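Local atomic coordinates of peroxisomal acyl-coenzyme A oxidase 1 (Arabidopsis thaliana, PDB entry 1W07), a protein that catalyses the FAD-dependent desaturation of long- and medium-chain acyl-CoAs to 2-trans-enoyl-CoAs, reducing oxygen to hydrogen peroxide in peroxisomal fatty acid metabolism. Residues V206-L211 with L242-V247; A378-L383 with Q528-S533; V434-M439 with Q510-L515. The protein carries 1 engineered substitution. All coordinates share one frame; numbering follows the deposited sequence.

Interaction 1 (V206-L211 with L242-V247)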
loop_
_atom_site.group_PDB
_atom_site.type_symbol
_atom_site.label_atom_id
_atom_site.label_comp_id
_atom_site.label_asym_id
_atom_site.label_seq_id
_atom_site.Cartn_x
_atom_site.Cartn_y
_atom_site.Cartn_z
ATOM N N VAL B 206 22.233 22.473 19.947
ATOM C CA VAL B 206 21.529 23.742 20.081
ATOM C C VAL B 206 20.323 23.615 21.007
ATOM O O VAL B 206 19.541 22.671 20.887
ATOM C CB VAL B 206 21.020 24.234 18.721
ATOM C CG1 VAL B 206 20.501 25.649 18.851
ATOM C CG2 VAL B 206 22.134 24.136 17.681
ATOM N N GLN B 207 20.178 24.558 21.936
ATOM C CA GLN B 207 19.041 24.536 22.851
ATOM C C GLN B 207 17.898 25.231 22.135
ATOM O O GLN B 207 18.059 26.337 21.615
ATOM C CB GLN B 207 19.371 25.262 24.161
ATOM C CG GLN B 207 18.165 25.427 25.074
ATOM C CD GLN B 207 18.531 25.851 26.490
ATOM O OE1 GLN B 207 19.642 26.312 26.751
ATOM N NE2 GLN B 207 17.587 25.697 27.409
ATOM N N LEU B 208 16.746 24.570 22.118
ATOM C CA LEU B 208 15.560 25.064 21.442
ATOM C C LEU B 208 14.559 25.729 22.376
ATOM O O LEU B 208 13.967 26.757 22.038
ATOM C CB LEU B 208 14.878 23.898 20.708
ATOM C CG LEU B 208 15.789 23.059 19.802
ATOM C CD1 LEU B 208 15.014 21.859 19.238
ATOM C CD2 LEU B 208 16.349 23.936 18.676
ATOM N N ARG B 209 14.369 25.128 23.546
ATOM C CA ARG B 209 13.411 25.636 24.509
ATOM C C ARG B 209 13.986 25.779 25.909
ATOM O O ARG B 209 14.884 25.042 26.319
ATOM C CB ARG B 209 12.194 24.713 24.592
ATOM C CG ARG B 209 11.403 24.558 23.300
ATOM C CD ARG B 209 10.311 23.502 23.474
ATOM N NE ARG B 209 9.631 23.192 22.219
ATOM C CZ ARG B 209 8.640 23.904 21.698
ATOM N NH1 ARG B 209 8.184 24.986 22.323
ATOM N NH2 ARG B 209 8.103 23.531 20.542
ATOM N N SER B 210 13.433 26.723 26.653
ATOM C CA SER B 210 13.850 26.973 28.019
ATOM C C SER B 210 13.502 25.784 28.896
ATOM O O SER B 210 12.458 25.168 28.724
ATOM C CB SER B 210 13.155 28.226 28.542
ATOM O OG SER B 210 13.000 28.155 29.941
ATOM N N LEU B 211 14.382 25.473 29.843
ATOM C CA LEU B 211 14.146 24.368 30.758
ATOM C C LEU B 211 13.290 24.804 31.948
ATOM O O LEU B 211 13.092 24.031 32.884
ATOM C CB LEU B 211 15.477 23.800 31.262
ATOM C CG LEU B 211 16.398 23.187 30.199
ATOM C CD1 LEU B 211 17.733 22.826 30.834
ATOM C CD2 LEU B 211 15.738 21.955 29.579
ATOM N N LEU B 242 12.003 23.695 12.017
ATOM C CA LEU B 242 12.838 24.539 12.862
ATOM C C LEU B 242 13.640 25.500 12.014
ATOM O O LEU B 242 14.300 25.092 11.062
ATOM C CB LEU B 242 13.794 23.671 13.685
ATOM C CG LEU B 242 14.895 24.355 14.517
ATOM C CD1 LEU B 242 14.276 25.293 15.534
ATOM C CD2 LEU B 242 15.724 23.292 15.220
ATOM N N MET B 243 13.581 26.778 12.366
ATOM C CA MET B 243 14.312 27.810 11.640
ATOM C C MET B 243 15.128 28.605 12.665
ATOM O O MET B 243 14.681 28.823 13.791
ATOM C CB MET B 243 13.346 28.758 10.902
ATOM C CG MET B 243 12.433 28.110 9.834
ATOM S SD MET B 243 11.660 29.302 8.672
ATOM C CE MET B 243 10.621 30.241 9.765
ATOM N N PHE B 244 16.331 29.021 12.282
ATOM C CA PHE B 244 17.177 29.803 13.168
ATOM C C PHE B 244 17.410 31.182 12.561
ATOM O O PHE B 244 17.767 31.290 11.387
ATOM C CB PHE B 244 18.533 29.130 13.375
ATOM C CG PHE B 244 18.450 27.665 13.675
ATOM C CD1 PHE B 244 18.340 26.737 12.644
ATOM C CD2 PHE B 244 18.504 27.209 14.984
ATOM C CE1 PHE B 244 18.288 25.377 12.909
ATOM C CE2 PHE B 244 18.455 25.848 15.263
ATOM C CZ PHE B 244 18.348 24.931 14.225
ATOM N N ASP B 245 17.190 32.237 13.343
ATOM C CA ASP B 245 17.432 33.595 12.857
ATOM C C ASP B 245 18.737 34.034 13.518
ATOM O O ASP B 245 18.729 34.716 14.537
ATOM C CB ASP B 245 16.299 34.548 13.258
ATOM C CG ASP B 245 16.442 35.925 12.614
ATOM O OD1 ASP B 245 17.526 36.201 12.066
ATOM O OD2 ASP B 245 15.481 36.727 12.647
ATOM N N HIS B 246 19.857 33.615 12.938
ATOM C CA HIS B 246 21.174 33.945 13.467
ATOM C C HIS B 246 21.310 33.568 14.944
ATOM O O HIS B 246 21.728 34.381 15.772
ATOM C CB HIS B 246 21.452 35.438 13.271
ATOM C CG HIS B 246 21.433 35.866 11.837
ATOM N ND1 HIS B 246 22.393 35.467 10.930
ATOM C CD2 HIS B 246 20.556 36.630 11.145
ATOM C CE1 HIS B 246 22.103 35.964 9.741
ATOM N NE2 HIS B 246 20.994 36.674 9.845
ATOM N N VAL B 247 20.954 32.329 15.266
ATOM C CA VAL B 247 21.055 31.834 16.633
ATOM C C VAL B 247 22.528 31.639 16.976
ATOM O O VAL B 247 23.317 31.217 16.130
ATOM C CB VAL B 247 20.305 30.483 16.799
ATOM C CG1 VAL B 247 20.625 29.864 18.152
ATOM C CG2 VAL B 247 18.810 30.709 16.673
#

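Interaction 2 (A378-L383 with Q528-S533)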
loop_
_atom_site.group_PDB
_atom_site.type_symbol
_atom_site.label_atom_id
_atom_site.label_comp_id
_atom_site.label_asym_id
_atom_site.label_seq_id
_atom_site.Cartn_x
_atom_site.Cartn_y
_atom_site.Cartn_z
ATOM N N ALA B 378 23.111 -1.100 3.523
ATOM C CA ALA B 378 22.246 -0.220 2.744
ATOM C C ALA B 378 21.238 -1.003 1.900
ATOM O O ALA B 378 20.039 -0.689 1.878
ATOM C CB ALA B 378 23.087 0.708 1.840
ATOM N N GLY B 379 21.744 -2.022 1.211
ATOM C CA GLY B 379 20.902 -2.846 0.361
ATOM C C GLY B 379 19.866 -3.653 1.114
ATOM O O GLY B 379 18.718 -3.781 0.671
ATOM N N LEU B 380 20.266 -4.202 2.256
ATOM C CA LEU B 380 19.343 -4.996 3.059
ATOM C C LEU B 380 18.281 -4.117 3.669
ATOM O O LEU B 380 17.140 -4.531 3.793
ATOM C CB LEU B 380 20.096 -5.753 4.156
ATOM C CG LEU B 380 20.993 -6.908 3.687
ATOM C CD1 LEU B 380 21.684 -7.564 4.889
ATOM C CD2 LEU B 380 20.135 -7.908 2.917
ATOM N N LYS B 381 18.663 -2.906 4.063
ATOM C CA LYS B 381 17.714 -1.960 4.645
ATOM C C LYS B 381 16.654 -1.681 3.585
ATOM O O LYS B 381 15.457 -1.689 3.874
ATOM C CB LYS B 381 18.430 -0.660 5.064
ATOM C CG LYS B 381 17.531 0.393 5.709
ATOM C CD LYS B 381 16.783 1.202 4.665
ATOM C CE LYS B 381 15.948 2.304 5.288
ATOM N NZ LYS B 381 15.189 3.058 4.254
ATOM N N SER B 382 17.095 -1.458 2.351
ATOM C CA SER B 382 16.188 -1.193 1.226
ATOM C C SER B 382 15.311 -2.387 0.886
ATOM O O SER B 382 14.097 -2.265 0.717
ATOM C CB SER B 382 16.993 -0.828 -0.028
ATOM O OG SER B 382 16.132 -0.506 -1.092
ATOM N N LEU B 383 15.945 -3.546 0.760
ATOM C CA LEU B 383 15.221 -4.751 0.407
ATOM C C LEU B 383 14.137 -5.137 1.411
ATOM O O LEU B 383 12.983 -5.307 1.045
ATOM C CB LEU B 383 16.199 -5.918 0.230
ATOM C CG LEU B 383 15.608 -7.164 -0.450
ATOM C CD1 LEU B 383 15.649 -6.965 -1.958
ATOM C CD2 LEU B 383 16.403 -8.404 -0.071
ATOM N N GLN B 528 19.061 -10.049 -2.537
ATOM C CA GLN B 528 18.210 -11.226 -2.349
ATOM C C GLN B 528 19.079 -12.460 -2.150
ATOM O O GLN B 528 18.765 -13.322 -1.327
ATOM C CB GLN B 528 17.266 -11.414 -3.549
ATOM C CG GLN B 528 16.204 -10.314 -3.655
ATOM C CD GLN B 528 15.374 -10.385 -4.929
ATOM O OE1 GLN B 528 15.830 -10.885 -5.961
ATOM N NE2 GLN B 528 14.167 -9.833 -4.877
ATOM N N LEU B 529 20.165 -12.544 -2.911
ATOM C CA LEU B 529 21.096 -13.666 -2.784
ATOM C C LEU B 529 21.593 -13.707 -1.339
ATOM O O LEU B 529 21.647 -14.767 -0.728
ATOM C CB LEU B 529 22.283 -13.477 -3.725
ATOM C CG LEU B 529 23.524 -14.335 -3.458
ATOM C CD1 LEU B 529 23.215 -15.827 -3.615
ATOM C CD2 LEU B 529 24.617 -13.905 -4.422
ATOM N N ILE B 530 21.954 -12.543 -0.795
ATOM C CA ILE B 530 22.434 -12.472 0.582
ATOM C C ILE B 530 21.386 -13.031 1.569
ATOM O O ILE B 530 21.714 -13.820 2.464
ATOM C CB ILE B 530 22.782 -11.012 0.952
ATOM C CG1 ILE B 530 23.985 -10.534 0.120
ATOM C CG2 ILE B 530 23.064 -10.896 2.438
ATOM C CD1 ILE B 530 24.382 -9.066 0.346
ATOM N N VAL B 531 20.126 -12.624 1.418
ATOM C CA VAL B 531 19.077 -13.093 2.311
ATOM C C VAL B 531 18.928 -14.610 2.174
ATOM O O VAL B 531 18.846 -15.337 3.164
ATOM C CB VAL B 531 17.723 -12.390 1.989
ATOM C CG1 VAL B 531 16.648 -12.870 2.953
ATOM C CG2 VAL B 531 17.874 -10.871 2.095
ATOM N N VAL B 532 18.908 -15.097 0.944
ATOM C CA VAL B 532 18.764 -16.529 0.720
ATOM C C VAL B 532 19.923 -17.318 1.321
ATOM O O VAL B 532 19.711 -18.359 1.951
ATOM C CB VAL B 532 18.678 -16.869 -0.783
ATOM C CG1 VAL B 532 18.633 -18.381 -0.958
ATOM C CG2 VAL B 532 17.448 -16.235 -1.409
ATOM N N SER B 533 21.146 -16.822 1.130
ATOM C CA SER B 533 22.339 -17.496 1.638
ATOM C C SER B 533 22.394 -17.524 3.157
ATOM O O SER B 533 22.878 -18.488 3.737
ATOM C CB SER B 533 23.618 -16.847 1.076
ATOM O OG SER B 533 23.877 -15.606 1.707
#

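Interaction 3 (V434-M439 with Q510-L515)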
loop_
_atom_site.group_PDB
_atom_site.type_symbol
_atom_site.label_atom_id
_atom_site.label_comp_id
_atom_site.label_asym_id
_atom_site.label_seq_id
_atom_site.Cartn_x
_atom_site.Cartn_y
_atom_site.Cartn_z
ATOM N N VAL B 434 24.578 0.521 -3.686
ATOM C CA VAL B 434 24.995 -0.877 -3.778
ATOM C C VAL B 434 25.451 -1.148 -5.207
ATOM O O VAL B 434 26.473 -1.798 -5.430
ATOM C CB VAL B 434 23.833 -1.841 -3.416
ATOM C CG1 VAL B 434 24.243 -3.297 -3.681
ATOM C CG2 VAL B 434 23.456 -1.664 -1.952
ATOM N N ALA B 435 24.691 -0.646 -6.176
ATOM C CA ALA B 435 25.024 -0.836 -7.587
ATOM C C ALA B 435 26.427 -0.298 -7.867
ATOM O O ALA B 435 27.229 -0.964 -8.524
ATOM C CB ALA B 435 23.999 -0.138 -8.472
ATOM N N ARG B 436 26.727 0.903 -7.380
ATOM C CA ARG B 436 28.059 1.465 -7.589
ATOM C C ARG B 436 29.117 0.523 -7.003
ATOM O O ARG B 436 30.145 0.279 -7.623
ATOM C CB ARG B 436 28.176 2.843 -6.935
ATOM C CG ARG B 436 27.407 3.948 -7.637
ATOM C CD ARG B 436 27.691 5.285 -6.981
ATOM N NE ARG B 436 26.805 6.347 -7.444
ATOM C CZ ARG B 436 26.851 6.922 -8.643
ATOM N NH1 ARG B 436 27.751 6.557 -9.550
ATOM N NH2 ARG B 436 25.985 7.884 -8.934
ATOM N N PHE B 437 28.858 0.001 -5.809
ATOM C CA PHE B 437 29.780 -0.923 -5.152
ATOM C C PHE B 437 29.971 -2.186 -5.998
ATOM O O PHE B 437 31.088 -2.689 -6.149
ATOM C CB PHE B 437 29.239 -1.305 -3.769
ATOM C CG PHE B 437 30.007 -2.409 -3.095
ATOM C CD1 PHE B 437 31.279 -2.178 -2.586
ATOM C CD2 PHE B 437 29.462 -3.687 -2.985
ATOM C CE1 PHE B 437 32.004 -3.198 -1.977
ATOM C CE2 PHE B 437 30.180 -4.723 -2.374
ATOM C CZ PHE B 437 31.455 -4.475 -1.869
ATOM N N LEU B 438 28.872 -2.691 -6.552
ATOM C CA LEU B 438 28.930 -3.888 -7.375
ATOM C C LEU B 438 29.710 -3.619 -8.648
ATOM O O LEU B 438 30.492 -4.463 -9.086
ATOM C CB LEU B 438 27.519 -4.383 -7.725
ATOM C CG LEU B 438 26.710 -4.997 -6.565
ATOM C CD1 LEU B 438 25.307 -5.344 -7.056
ATOM C CD2 LEU B 438 27.428 -6.240 -6.026
ATOM N N MET B 439 29.502 -2.443 -9.238
ATOM C CA MET B 439 30.205 -2.080 -10.466
ATOM C C MET B 439 31.707 -1.975 -10.225
ATOM O O MET B 439 32.501 -2.397 -11.063
ATOM C CB MET B 439 29.666 -0.762 -11.027
ATOM C CG MET B 439 28.247 -0.845 -11.591
ATOM S SD MET B 439 28.023 -2.085 -12.891
ATOM C CE MET B 439 27.306 -3.461 -11.926
ATOM N N GLN B 510 27.344 9.245 -17.372
ATOM C CA GLN B 510 26.182 9.370 -18.245
ATOM C C GLN B 510 25.576 7.989 -18.439
ATOM O O GLN B 510 24.361 7.827 -18.399
ATOM C CB GLN B 510 26.564 9.939 -19.619
ATOM C CG GLN B 510 26.594 11.458 -19.687
ATOM C CD GLN B 510 26.669 11.989 -21.117
ATOM O OE1 GLN B 510 26.407 13.163 -21.362
ATOM N NE2 GLN B 510 27.040 11.126 -22.063
ATOM N N GLY B 511 26.428 6.994 -18.669
ATOM C CA GLY B 511 25.942 5.637 -18.857
ATOM C C GLY B 511 25.251 5.118 -17.602
ATOM O O GLY B 511 24.219 4.446 -17.677
ATOM N N PHE B 512 25.829 5.431 -16.447
ATOM C CA PHE B 512 25.284 5.007 -15.164
ATOM C C PHE B 512 23.864 5.557 -15.012
ATOM O O PHE B 512 22.958 4.836 -14.585
ATOM C CB PHE B 512 26.156 5.524 -14.017
ATOM C CG PHE B 512 25.872 4.865 -12.688
ATOM C CD1 PHE B 512 26.537 3.699 -12.320
ATOM C CD2 PHE B 512 24.927 5.396 -11.814
ATOM C CE1 PHE B 512 26.269 3.071 -11.114
ATOM C CE2 PHE B 512 24.645 4.774 -10.591
ATOM C CZ PHE B 512 25.316 3.611 -10.238
ATOM N N GLN B 513 23.677 6.832 -15.362
ATOM C CA GLN B 513 22.375 7.493 -15.266
ATOM C C GLN B 513 21.363 6.917 -16.253
ATOM O O GLN B 513 20.174 6.792 -15.944
ATOM C CB GLN B 513 22.526 9.000 -15.508
ATOM C CG GLN B 513 23.285 9.736 -14.407
ATOM C CD GLN B 513 22.739 9.450 -13.007
ATOM O OE1 GLN B 513 21.532 9.515 -12.769
ATOM N NE2 GLN B 513 23.635 9.150 -12.072
ATOM N N GLU B 514 21.837 6.572 -17.445
ATOM C CA GLU B 514 20.980 5.997 -18.470
ATOM C C GLU B 514 20.461 4.619 -18.038
ATOM O O GLU B 514 19.296 4.288 -18.264
ATOM C CB GLU B 514 21.772 5.864 -19.775
ATOM C CG GLU B 514 20.976 5.376 -20.980
ATOM C CD GLU B 514 19.802 6.278 -21.309
ATOM O OE1 GLU B 514 19.930 7.503 -21.126
ATOM O OE2 GLU B 514 18.754 5.764 -21.757
ATOM N N LEU B 515 21.323 3.824 -17.408
ATOM C CA LEU B 515 20.951 2.479 -16.992
ATOM C C LEU B 515 20.551 2.347 -15.519
ATOM O O LEU B 515 20.611 1.248 -14.955
ATOM C CB LEU B 515 22.104 1.523 -17.302
ATOM C CG LEU B 515 22.631 1.524 -18.746
ATOM C CD1 LEU B 515 23.811 0.591 -18.841
ATOM C CD2 LEU B 515 21.552 1.080 -19.713
#

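Interaction 1 (V206-L211 with L242-V247)
One nearly straight hydrogen bond grips the amide nitrogen NE2 of Gln207: it donates to Arg209 O at 3.0 Å with an N-H...O angle of 163°. The oxygen lies close to the plane of the amide, whereas NE2 itself sits above the plane of the Arg209 carbonyl. CB of Gln207 points away from 242-247, and the bond lies outside the contact proper: the extended side chain runs alongside the backbone to reach the carbonyl two residues on, where strand 197-207 gives way to a loop in the β-domain that forms the middle of the acyl-CoA dehydrogenase fold. Segment 242-247 leaves a three-stranded sheet at Phe244 and at Val247 enters the mixed sheet to which strand 197-207 belongs. No hydrogen bond links the two segments; apolar side chains carry the contact. Val206 and Phe244 meet tip to tip, with CG1 of Val206, anti to its backbone N, 4.1 Å from CE2 of the ring. The same CG1 lies 4.3 Å from Val247 CG1, so a single methyl group touches residues on both sides of the turn at Asp245 and His246. The Phe244 ring also meets its own segment: Leu242 CD1 lies over one face toward the rim, and Val247 CG2 sits in plane at an edge. Val188 of strand 185-194 also packs on this ring, while Ile220 of strand 220-224 touches both Phe244 and Val247. Toward the other end, Leu208 crosses Leu242 obliquely, and the side chain of Leu242 is about 10 Å from bound FAD. Leu208 CG stands anti to the carbonyl carbon (chi1 -51°), which brings CD2 in to meet both branches of Leu242: CD2 at 3.6 Å and CD1 at 4.0 Å.

Interaction 2 (A378-L383 with Q528-S533)
From its CB, which points toward helix 516-538, the side chain of Leu383 runs out from helix 370-398 to bridge two helices that cross almost at right angles (-87°). The short segments have axes 10.5 Å apart in this all-α part of the enzyme, where a helix of the C-alpha1 region packs on one of the C-terminal acyl-CoA oxidase region. Leu383 CG is anti to the backbone N (chi1 -167°); this sends the side chain off the helix, and chi2 of 83° spreads the two methyls over different residues. CD1 rests 3.8 Å from Gln528 CG, the two side chains crossing at about a right angle. CD2 meets Val531 CG2 tip to tip at 3.6 Å and also lies 4.0 Å from the backbone N of Gln528. One leucine fork thus touches two residues nearly one helical turn apart. Beyond CG the Gln528 chain stays extended, and its OE1 is bonded by Arg490 NH1 of helix 480-503, leaving its methylene part to face the leucine. Lys381 NZ, sharing its three N-H among oxygens of Ala420, Tyr423, Gly425 and Asn427, ties helix 370-398 to the loop of Glu424, the inferred proton acceptor. Leu380 and Val531 slide past each other in opposite directions, Leu380 CD2 lying 3.8 Å from Val531 CG2 and 4.2 Å from Ile530 CG2.

Interaction 3 (V434-M439 with Q510-L515)
The guanidinium of Arg436 lies flat on one face of the Phe512 ring, planes only 10° apart, in a stacked cation-pi pair: Phe512 CE2 lies over the centre of the guanidinium and Arg436 NH1 over the centre of the ring. Met439 CG approaches the ring near its plane, at the CE1 edge, 4.4 Å from that atom. The pair spans a steep helix-helix crossing (128° between N-to-C directions) that joins helix 427-443 of the C-alpha1 region to the short helix 508-514, with segment axes 12.6 Å apart. Phe512 fills that gap: CG is anti to the backbone N (chi1 -166°), so the ring projects straight at the partner helix and its CZ comes 4.3 Å from Ala435 CB. The Arg436 chain, extended from CG to NE, crosses it at about a right angle, with CZ 4.1 Å from the ring centroid. An alanine in place of Phe512 would remove the ring and would probably leave the Arg436 guanidinium without its stacking face and loosen the packing of Ala435 and Met439. Glu509 serves the polar ends, accepting a hydrogen bond from Gln513 NE2 and forming a long, weak ion pair with Arg436 NH2. The side chain of Gln513, about 6 Å from a bound FAD, packs on Tyr327 of the second subunit, so this helix lies at the dimer interface. A methylene comes closest: Arg436 CG lies 3.4 Å from Phe512 CZ.

How the interactions relate
Interaction 1 comes first along the chain and lies in the β-domain, its centre about 40 Å from that of interaction 2 and 41 Å from that of interaction 3. The other two belong to the helical part, with centres 18 Å apart, and interaction 3 is nested within the loop that interaction 2 closes. They touch directly, Gly379 N lying 3.6 Å from Val434 CG2, where helices 370-398 and 427-443 pack together. Helix 508-514 leads straight into helix 516-538, so two consecutive C-terminal helices fasten onto two C-alpha1 helices. Interactions 1 and 3 both reach the second subunit, in keeping with the homodimer, whereas no other chain touches interaction 2.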